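Local atomic coordinates of V-type ATPase 116 kDa subunit (Meiothermus ruber, PDB entry 3RRK), a protein that probably takes part in proton transport by the rotary V-type ATPase, this chain being the cytoplasmic N-terminal domain of its membrane-linked a-type subunit. Residues Gly149-Leu154 and Ser203-Leu208; Lys166-Ala171 and Phe176-Glu181; Glu170-Arg175 and Val191-Ser196. All blocks are in the same frame, centred on the assembly; numbering follows the deposited sequence.

Contact 1: Gly149-Leu154 and Ser203-Leu208; sequences GVIPFL and SSLSRL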
loop_
_atom_site.group_PDB
_atom_site.type_symbol
_atom_site.label_atom_id
_atom_site.label_comp_id
_atom_site.label_asym_id
_atom_site.label_seq_id
_atom_site.Cartn_x
_atom_site.Cartn_y
_atom_site.Cartn_z
ATOM N N GLY A 149 -32.533 -12.957 -23.069
ATOM C CA GLY A 149 -31.677 -12.819 -21.905
ATOM C C GLY A 149 -30.863 -14.069 -21.591
ATOM O O GLY A 149 -31.373 -15.191 -21.621
ATOM N N VAL A 150 -29.587 -13.873 -21.285
ATOM C CA VAL A 150 -28.722 -14.991 -20.943
ATOM C C VAL A 150 -28.189 -14.902 -19.523
ATOM O O VAL A 150 -28.058 -13.816 -18.958
ATOM C CB VAL A 150 -27.525 -15.095 -21.893
ATOM C CG1 VAL A 150 -27.992 -14.892 -23.319
ATOM C CG2 VAL A 150 -26.449 -14.079 -21.507
ATOM N N ILE A 151 -27.899 -16.064 -18.953
ATOM C CA ILE A 151 -27.258 -16.136 -17.656
ATOM C C ILE A 151 -26.189 -17.194 -17.710
ATOM O O ILE A 151 -26.486 -18.373 -17.921
ATOM C CB ILE A 151 -28.227 -16.532 -16.536
ATOM C CG1 ILE A 151 -29.398 -15.563 -16.452
ATOM C CG2 ILE A 151 -27.501 -16.535 -15.220
ATOM C CD1 ILE A 151 -30.452 -15.987 -15.444
ATOM N N PRO A 152 -24.933 -16.773 -17.544
ATOM C CA PRO A 152 -23.839 -17.717 -17.318
ATOM C C PRO A 152 -23.834 -18.059 -15.846
ATOM O O PRO A 152 -24.236 -17.228 -15.027
ATOM C CB PRO A 152 -22.599 -16.899 -17.671
ATOM C CG PRO A 152 -22.978 -15.510 -17.316
ATOM C CD PRO A 152 -24.469 -15.377 -17.543
ATOM N N PHE A 153 -23.413 -19.268 -15.508
ATOM C CA PHE A 153 -23.326 -19.671 -14.109
ATOM C C PHE A 153 -22.581 -20.992 -13.987
ATOM O O PHE A 153 -22.578 -21.788 -14.910
ATOM C CB PHE A 153 -24.726 -19.770 -13.493
ATOM C CG PHE A 153 -25.548 -20.912 -14.020
ATOM C CD1 PHE A 153 -26.261 -20.785 -15.201
ATOM C CD2 PHE A 153 -25.616 -22.113 -13.329
ATOM C CE1 PHE A 153 -27.019 -21.832 -15.681
ATOM C CE2 PHE A 153 -26.380 -23.166 -13.802
ATOM C CZ PHE A 153 -27.084 -23.027 -14.980
ATOM N N LEU A 154 -21.931 -21.220 -12.852
ATOM C CA LEU A 154 -21.164 -22.444 -12.663
ATOM C C LEU A 154 -21.939 -23.504 -11.892
ATOM O O LEU A 154 -22.752 -23.204 -11.015
ATOM C CB LEU A 154 -19.846 -22.153 -11.952
ATOM C CG LEU A 154 -18.803 -21.271 -12.628
ATOM C CD1 LEU A 154 -17.613 -21.105 -11.684
ATOM C CD2 LEU A 154 -18.361 -21.861 -13.952
ATOM N N SER A 203 -34.656 -16.799 -10.638
ATOM C CA SER A 203 -35.336 -17.401 -9.504
ATOM C C SER A 203 -35.118 -18.917 -9.424
ATOM O O SER A 203 -34.947 -19.480 -8.339
ATOM C CB SER A 203 -36.830 -17.088 -9.552
ATOM O OG SER A 203 -37.559 -18.023 -8.768
ATOM N N SER A 204 -35.124 -19.580 -10.565
ATOM C CA SER A 204 -34.885 -21.011 -10.559
ATOM C C SER A 204 -33.499 -21.331 -10.045
ATOM O O SER A 204 -33.338 -22.252 -9.254
ATOM C CB SER A 204 -35.075 -21.597 -11.946
ATOM O OG SER A 204 -36.390 -21.328 -12.389
ATOM N N LEU A 205 -32.494 -20.576 -10.486
ATOM C CA LEU A 205 -31.137 -20.794 -9.993
ATOM C C LEU A 205 -31.095 -20.497 -8.514
ATOM O O LEU A 205 -30.492 -21.229 -7.725
ATOM C CB LEU A 205 -30.127 -19.907 -10.707
ATOM C CG LEU A 205 -30.067 -19.886 -12.236
ATOM C CD1 LEU A 205 -28.795 -19.181 -12.695
ATOM C CD2 LEU A 205 -30.139 -21.281 -12.807
ATOM N N SER A 206 -31.744 -19.406 -8.138
ATOM C CA SER A 206 -31.757 -18.983 -6.749
ATOM C C SER A 206 -32.292 -20.074 -5.818
ATOM O O SER A 206 -31.792 -20.257 -4.717
ATOM C CB SER A 206 -32.568 -17.701 -6.589
ATOM O OG SER A 206 -32.512 -17.237 -5.252
ATOM N N ARG A 207 -33.307 -20.805 -6.258
ATOM C CA ARG A 207 -33.897 -21.837 -5.414
ATOM C C ARG A 207 -33.047 -23.110 -5.403
ATOM O O ARG A 207 -33.344 -24.047 -4.680
ATOM C CB ARG A 207 -35.358 -22.115 -5.810
ATOM C CG ARG A 207 -36.202 -20.844 -5.872
ATOM C CD ARG A 207 -37.680 -21.055 -5.547
ATOM N NE ARG A 207 -38.491 -19.897 -5.947
ATOM C CZ ARG A 207 -38.513 -18.715 -5.322
ATOM N NH1 ARG A 207 -37.760 -18.497 -4.245
ATOM N NH2 ARG A 207 -39.290 -17.737 -5.784
ATOM N N LEU A 208 -31.973 -23.128 -6.184
ATOM C CA LEU A 208 -31.028 -24.250 -6.155
ATOM C C LEU A 208 -29.668 -23.849 -5.569
ATOM O O LEU A 208 -28.715 -24.632 -5.574
ATOM C CB LEU A 208 -30.862 -24.853 -7.550
ATOM C CG LEU A 208 -32.189 -25.436 -8.027
ATOM C CD1 LEU A 208 -32.065 -26.131 -9.369
ATOM C CD2 LEU A 208 -32.724 -26.389 -6.960
#
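Leu205 reaches from helix 198-206 across to Ile151 and Phe153 on strand 148-155, closing one side of the hydrophobic core of a small alpha/beta lobe. In this lobe three antiparallel strands carry two helices, 158-172 and 198-206, on one face of the sheet. The lobe lies far from the one that holds the chain's N-terminus, at the other end of the long helices.

Along the helix, Ser204 turns from the strand toward the neighbouring helix, where it lies against Leu168 and Ala171; its OG is hydrogen-bonded to Ala200 O of its own helix. Leu205, next in sequence, carries the whole contact. Its CG stands anti to the carbonyl carbon (chi1 -52°) and CD1 continues away from the backbone, which brings this methyl against both Ile151 and Phe153. Leu205 CD1 lies over one face of the Phe153 ring, 4.2 Å from the ring centroid and 23° off its normal, displaced toward the rim: a CH-pi contact. Leu205 CD1 also meets the branch methyl CG2 of Ile151 at 3.9 Å, the isoleucine and leucine branches pointing past one another. The other methyl, Leu205 CD2, approaches the far end of the ring, 4.1 Å from Phe153 CZ. At the ring edge, and in its plane, is Ile151 O, which is bonded to the backbone of Val191 on the central strand. Farther along, Leu208 packs on Val164 of helix 158-172, and Leu208 N bonds to Leu205 O at 2.9 Å.

Contact 2: Lys166-Ala171 and Phe176-Glu181; sequences KALQEA and FVLEAE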
loop_
_atom_site.group_PDB
_atom_site.type_symbol
_atom_site.label_atom_id
_atom_site.label_comp_id
_atom_site.label_asym_id
_atom_site.label_seq_id
_atom_site.Cartn_x
_atom_site.Cartn_y
_atom_site.Cartn_z
ATOM N N LYS A 166 -34.478 -29.359 -14.810
ATOM C CA LYS A 166 -35.788 -29.733 -14.293
ATOM C C LYS A 166 -36.539 -28.523 -13.766
ATOM O O LYS A 166 -37.683 -28.291 -14.146
ATOM C CB LYS A 166 -35.682 -30.793 -13.198
ATOM C CG LYS A 166 -37.000 -31.026 -12.466
ATOM C CD LYS A 166 -36.952 -32.240 -11.551
ATOM C CE LYS A 166 -38.231 -32.366 -10.722
ATOM N NZ LYS A 166 -38.369 -31.260 -9.724
ATOM N N ALA A 167 -35.904 -27.760 -12.884
ATOM C CA ALA A 167 -36.494 -26.515 -12.402
ATOM C C ALA A 167 -36.916 -25.603 -13.561
ATOM O O ALA A 167 -38.062 -25.165 -13.627
ATOM C CB ALA A 167 -35.524 -25.788 -11.488
ATOM N N LEU A 168 -35.986 -25.313 -14.466
ATOM C CA LEU A 168 -36.274 -24.429 -15.589
ATOM C C LEU A 168 -37.501 -24.882 -16.356
ATOM O O LEU A 168 -38.389 -24.082 -16.633
ATOM C CB LEU A 168 -35.085 -24.345 -16.543
ATOM C CG LEU A 168 -33.910 -23.483 -16.084
ATOM C CD1 LEU A 168 -32.767 -23.620 -17.063
ATOM C CD2 LEU A 168 -34.320 -22.031 -15.953
ATOM N N GLN A 169 -37.551 -26.160 -16.709
ATOM C CA GLN A 169 -38.695 -26.678 -17.444
ATOM C C GLN A 169 -39.966 -26.567 -16.619
ATOM O O GLN A 169 -41.044 -26.347 -17.146
ATOM C CB GLN A 169 -38.480 -28.130 -17.853
ATOM C CG GLN A 169 -39.683 -28.722 -18.582
ATOM C CD GLN A 169 -39.655 -30.239 -18.632
ATOM O OE1 GLN A 169 -38.775 -30.872 -18.041
ATOM N NE2 GLN A 169 -40.620 -30.832 -19.338
ATOM N N GLU A 170 -39.834 -26.740 -15.316
ATOM C CA GLU A 170 -40.972 -26.631 -14.419
ATOM C C GLU A 170 -41.546 -25.223 -14.534
ATOM O O GLU A 170 -42.743 -25.004 -14.379
ATOM C CB GLU A 170 -40.525 -26.918 -12.977
ATOM C CG GLU A 170 -41.591 -27.527 -12.069
ATOM C CD GLU A 170 -41.040 -27.961 -10.710
ATOM O OE1 GLU A 170 -39.816 -28.210 -10.597
ATOM O OE2 GLU A 170 -41.834 -28.050 -9.747
ATOM N N ALA A 171 -40.672 -24.272 -14.835
ATOM C CA ALA A 171 -41.009 -22.863 -14.734
ATOM C C ALA A 171 -41.276 -22.223 -16.090
ATOM O O ALA A 171 -42.020 -21.247 -16.184
ATOM C CB ALA A 171 -39.893 -22.118 -14.009
ATOM N N PHE A 176 -36.652 -22.184 -23.088
ATOM C CA PHE A 176 -35.291 -21.924 -22.626
ATOM C C PHE A 176 -34.320 -22.887 -23.288
ATOM O O PHE A 176 -34.710 -23.943 -23.797
ATOM C CB PHE A 176 -35.174 -22.059 -21.102
ATOM C CG PHE A 176 -35.225 -23.480 -20.608
ATOM C CD1 PHE A 176 -34.055 -24.211 -20.431
ATOM C CD2 PHE A 176 -36.445 -24.088 -20.317
ATOM C CE1 PHE A 176 -34.099 -25.524 -19.965
ATOM C CE2 PHE A 176 -36.501 -25.401 -19.853
ATOM C CZ PHE A 176 -35.327 -26.121 -19.675
ATOM N N VAL A 177 -33.049 -22.516 -23.263
ATOM C CA VAL A 177 -31.979 -23.374 -23.751
ATOM C C VAL A 177 -30.904 -23.494 -22.677
ATOM O O VAL A 177 -30.298 -22.504 -22.262
ATOM C CB VAL A 177 -31.356 -22.814 -25.043
ATOM C CG1 VAL A 177 -30.091 -23.574 -25.390
ATOM C CG2 VAL A 177 -32.361 -22.876 -26.185
ATOM N N LEU A 178 -30.672 -24.711 -22.210
ATOM C CA LEU A 178 -29.639 -24.926 -21.213
ATOM C C LEU A 178 -28.504 -25.758 -21.795
ATOM O O LEU A 178 -28.667 -26.937 -22.076
ATOM C CB LEU A 178 -30.226 -25.583 -19.969
ATOM C CG LEU A 178 -29.240 -25.809 -18.824
ATOM C CD1 LEU A 178 -28.481 -24.515 -18.446
ATOM C CD2 LEU A 178 -29.966 -26.410 -17.624
ATOM N N GLU A 179 -27.358 -25.126 -21.995
ATOM C CA GLU A 179 -26.194 -25.821 -22.516
ATOM C C GLU A 179 -25.018 -25.585 -21.588
ATOM O O GLU A 179 -25.001 -24.617 -20.828
ATOM C CB GLU A 179 -25.880 -25.337 -23.929
ATOM C CG GLU A 179 -26.959 -25.689 -24.945
ATOM C CD GLU A 179 -27.218 -27.192 -25.040
ATOM O OE1 GLU A 179 -26.244 -27.952 -25.236
ATOM O OE2 GLU A 179 -28.392 -27.611 -24.911
ATOM N N ALA A 180 -24.037 -26.473 -21.636
ATOM C CA ALA A 180 -22.948 -26.424 -20.675
ATOM C C ALA A 180 -21.670 -27.001 -21.253
ATOM O O ALA A 180 -21.700 -27.888 -22.111
ATOM C CB ALA A 180 -23.331 -27.160 -19.421
ATOM N N GLU A 181 -20.544 -26.480 -20.780
ATOM C CA GLU A 181 -19.238 -26.955 -21.205
ATOM C C GLU A 181 -18.443 -27.312 -19.976
ATOM O O GLU A 181 -18.542 -26.636 -18.953
ATOM C CB GLU A 181 -18.497 -25.902 -22.036
ATOM C CG GLU A 181 -18.887 -25.887 -23.503
ATOM C CD GLU A 181 -18.724 -27.248 -24.159
ATOM O OE1 GLU A 181 -17.713 -27.929 -23.871
ATOM O OE2 GLU A 181 -19.609 -27.639 -24.955
#
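In the beta-alpha-beta crossover from strand 148-155 to strand 177-182, helix 158-172 is pressed onto the sheet through Leu168, which sits on the ring of Phe176. Leu168 CB stands almost squarely over the centre of the Phe176 ring, 3.6 Å from the centroid and 12° off the normal, in a CH-pi contact. Leu168 CD1 reaches beyond the rim of the ring, 3.7 Å from Phe176 CE1, and meets Leu178 CD2 at 4.0 Å. Phe176 CE2 comes up under the helix backbone, 3.4 Å from Gln169 N, an oblique approach. Gln169 adds its CB, 3.9 Å from Phe176 CE2, before its extended chain leads outward.

Phe176 holds CG between its backbone N and carbonyl carbon (chi1 73°), which turns the ring up to the helix and leans it toward Leu178, whose CB lies at its edge, in plane. Val193 of the central strand also touches this ring, and Leu178 continues the packing to Leu161 and Val164. An alanine in place of Phe176 removes the ring, which would probably leave Leu168 CB and CD1 without their flat support and open a gap between helix and sheet. On the outer side of the helix, Lys166 NZ and Glu170 OE1 form a weak salt bridge. Strands 148-155 and 177-182 run parallel with the antiparallel strand 187-194 between them, the arrangement of a split beta-alpha-beta unit.

Contact 3: Glu170-Arg175 and Val191-Ser196; sequences EALADR and VVVKRS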
loop_
_atom_site.group_PDB
_atom_site.type_symbol
_atom_site.label_atom_id
_atom_site.label_comp_id
_atom_site.label_asym_id
_atom_site.label_seq_id
_atom_site.Cartn_x
_atom_site.Cartn_y
_atom_site.Cartn_z
ATOM N N GLU A 170 -39.834 -26.740 -15.316
ATOM C CA GLU A 170 -40.972 -26.631 -14.419
ATOM C C GLU A 170 -41.546 -25.223 -14.534
ATOM O O GLU A 170 -42.743 -25.004 -14.379
ATOM C CB GLU A 170 -40.525 -26.918 -12.977
ATOM C CG GLU A 170 -41.591 -27.527 -12.069
ATOM C CD GLU A 170 -41.040 -27.961 -10.710
ATOM O OE1 GLU A 170 -39.816 -28.210 -10.597
ATOM O OE2 GLU A 170 -41.834 -28.050 -9.747
ATOM N N ALA A 171 -40.672 -24.272 -14.835
ATOM C CA ALA A 171 -41.009 -22.863 -14.734
ATOM C C ALA A 171 -41.276 -22.223 -16.090
ATOM O O ALA A 171 -42.020 -21.247 -16.184
ATOM C CB ALA A 171 -39.893 -22.118 -14.009
ATOM N N LEU A 172 -40.668 -22.774 -17.135
ATOM C CA LEU A 172 -40.713 -22.162 -18.457
ATOM C C LEU A 172 -41.081 -23.137 -19.573
ATOM O O LEU A 172 -41.092 -22.766 -20.746
ATOM C CB LEU A 172 -39.359 -21.527 -18.768
ATOM C CG LEU A 172 -38.968 -20.349 -17.879
ATOM C CD1 LEU A 172 -37.476 -20.052 -18.004
ATOM C CD2 LEU A 172 -39.816 -19.127 -18.223
ATOM N N ALA A 173 -41.375 -24.380 -19.212
ATOM C CA ALA A 173 -41.653 -25.423 -20.197
ATOM C C ALA A 173 -40.489 -25.606 -21.163
ATOM O O ALA A 173 -39.402 -26.045 -20.779
ATOM C CB ALA A 173 -42.940 -25.114 -20.971
ATOM N N ASP A 174 -40.734 -25.249 -22.418
ATOM C CA ASP A 174 -39.758 -25.413 -23.484
ATOM C C ASP A 174 -39.201 -24.074 -23.963
ATOM O O ASP A 174 -38.567 -24.005 -25.018
ATOM C CB ASP A 174 -40.388 -26.167 -24.663
ATOM C CG ASP A 174 -41.828 -25.727 -24.952
ATOM O OD1 ASP A 174 -42.217 -24.604 -24.554
ATOM O OD2 ASP A 174 -42.574 -26.511 -25.583
ATOM N N ARG A 175 -39.450 -23.015 -23.195
ATOM C CA ARG A 175 -38.981 -21.676 -23.560
ATOM C C ARG A 175 -37.649 -21.328 -22.887
ATOM O O ARG A 175 -37.535 -20.307 -22.198
ATOM C CB ARG A 175 -40.019 -20.611 -23.198
ATOM C CG ARG A 175 -41.372 -20.786 -23.825
ATOM C CD ARG A 175 -42.387 -19.886 -23.150
ATOM N NE ARG A 175 -42.529 -20.220 -21.737
ATOM C CZ ARG A 175 -43.398 -19.648 -20.911
ATOM N NH1 ARG A 175 -44.216 -18.703 -21.358
ATOM N NH2 ARG A 175 -43.448 -20.020 -19.637
ATOM N N VAL A 191 -27.908 -20.281 -19.596
ATOM C CA VAL A 191 -29.328 -20.382 -19.889
ATOM C C VAL A 191 -29.719 -19.233 -20.786
ATOM O O VAL A 191 -29.192 -18.127 -20.655
ATOM C CB VAL A 191 -30.204 -20.281 -18.645
ATOM C CG1 VAL A 191 -31.635 -20.749 -18.978
ATOM C CG2 VAL A 191 -29.620 -21.104 -17.540
ATOM N N VAL A 192 -30.656 -19.513 -21.688
ATOM C CA VAL A 192 -31.177 -18.540 -22.625
ATOM C C VAL A 192 -32.699 -18.549 -22.592
ATOM O O VAL A 192 -33.335 -19.603 -22.648
ATOM C CB VAL A 192 -30.705 -18.852 -24.042
ATOM C CG1 VAL A 192 -31.235 -17.802 -25.022
ATOM C CG2 VAL A 192 -29.181 -18.932 -24.067
ATOM N N VAL A 193 -33.277 -17.363 -22.505
ATOM C CA VAL A 193 -34.702 -17.227 -22.250
ATOM C C VAL A 193 -35.208 -15.972 -22.945
ATOM O O VAL A 193 -34.417 -15.128 -23.370
ATOM C CB VAL A 193 -34.975 -17.106 -20.722
ATOM C CG1 VAL A 193 -34.930 -18.464 -20.044
ATOM C CG2 VAL A 193 -33.968 -16.170 -20.072
ATOM N N LYS A 194 -36.520 -15.845 -23.078
ATOM C CA LYS A 194 -37.079 -14.572 -23.491
ATOM C C LYS A 194 -36.573 -13.514 -22.509
ATOM O O LYS A 194 -36.521 -13.758 -21.301
ATOM C CB LYS A 194 -38.612 -14.632 -23.498
ATOM C CG LYS A 194 -39.199 -15.577 -24.561
ATOM C CD LYS A 194 -40.697 -15.862 -24.364
ATOM C CE LYS A 194 -41.564 -14.638 -24.629
ATOM N NZ LYS A 194 -42.999 -15.002 -24.801
ATOM N N ARG A 195 -36.166 -12.359 -23.027
ATOM C CA ARG A 195 -35.730 -11.249 -22.182
ATOM C C ARG A 195 -36.700 -11.010 -21.028
ATOM O O ARG A 195 -36.290 -10.824 -19.879
ATOM C CB ARG A 195 -35.590 -9.967 -23.000
ATOM C CG ARG A 195 -35.244 -8.741 -22.164
ATOM C CD ARG A 195 -33.793 -8.759 -21.694
ATOM N NE ARG A 195 -32.848 -8.479 -22.777
ATOM C CZ ARG A 195 -31.526 -8.470 -22.630
ATOM N NH1 ARG A 195 -30.987 -8.729 -21.441
ATOM N NH2 ARG A 195 -30.742 -8.209 -23.670
ATOM N N SER A 196 -37.987 -11.031 -21.343
ATOM C CA SER A 196 -39.031 -10.783 -20.356
ATOM C C SER A 196 -39.144 -11.865 -19.270
ATOM O O SER A 196 -39.928 -11.725 -18.342
ATOM C CB SER A 196 -40.393 -10.593 -21.052
ATOM O OG SER A 196 -40.879 -11.815 -21.593
#
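Leu172 and Val193 meet through one methyl each, Leu172 CD1 and Val193 CG1 being 3.6 Å apart, with the two side chains crossing at about a right angle. Val193 CG1 also lies 3.8 Å from Arg175 O, so this valine is touched by both ends of the turn that follows the helix. With CG1 anti to its carbonyl carbon (chi1 -79°), Val193 directs that methyl to the turn; Phe176, Leu198 and Ala201 pack around the same side chain.

The turn is a type II' beta turn from Leu172 to Arg175, which links helix 158-172 to strand 177-182 within the alpha/beta lobe. Ala173 leaves the helical conformation with a positive phi of 58°. Leu172 O is gripped twice by Arg175, from opposite faces of its carbonyl plane: the backbone N closes the turn at 3.0 Å, and NE folds back to the same oxygen at 3.1 Å. The side-chain bond is nearly straight at the hydrogen (164°), although NE stands well above the carbonyl plane.

With NE thus held, the guanidinium group has its rotation largely set, and its NH1 makes a salt bridge to Glu197. Lys194, also exposed, pairs through NZ with the sulfonate oxygen O3 of a bound 2-[N-cyclohexylamino]ethane sulfonic acid molecule, probably from the crystallisation liquor; the side chain of Arg175 is about 4 Å from this bound molecule.

Overall arrangement
The three contacts lie in one lobe, 37 to 47 Å from the chain's centre, with their own centres 8 to 11 Å apart. Strand 187-194, used by contact 3, is the middle of the sheet and bonds to the outer strands of contacts 1 and 2: Gly149 N lies 2.9 Å from Val193 O, and Val177 N 3.0 Å from Val192 O. Contacts 2 and 3 share Glu170 and Ala171 on helix 158-172, and both are nested in the loop that contact 1 closes. Phe153 CZ meets Leu178 CD1 at 4.0 Å, joining contacts 1 and 2 into one core. The bound sulfonate lies at the contact 3 end, about 6 Å from the Phe176 side chain.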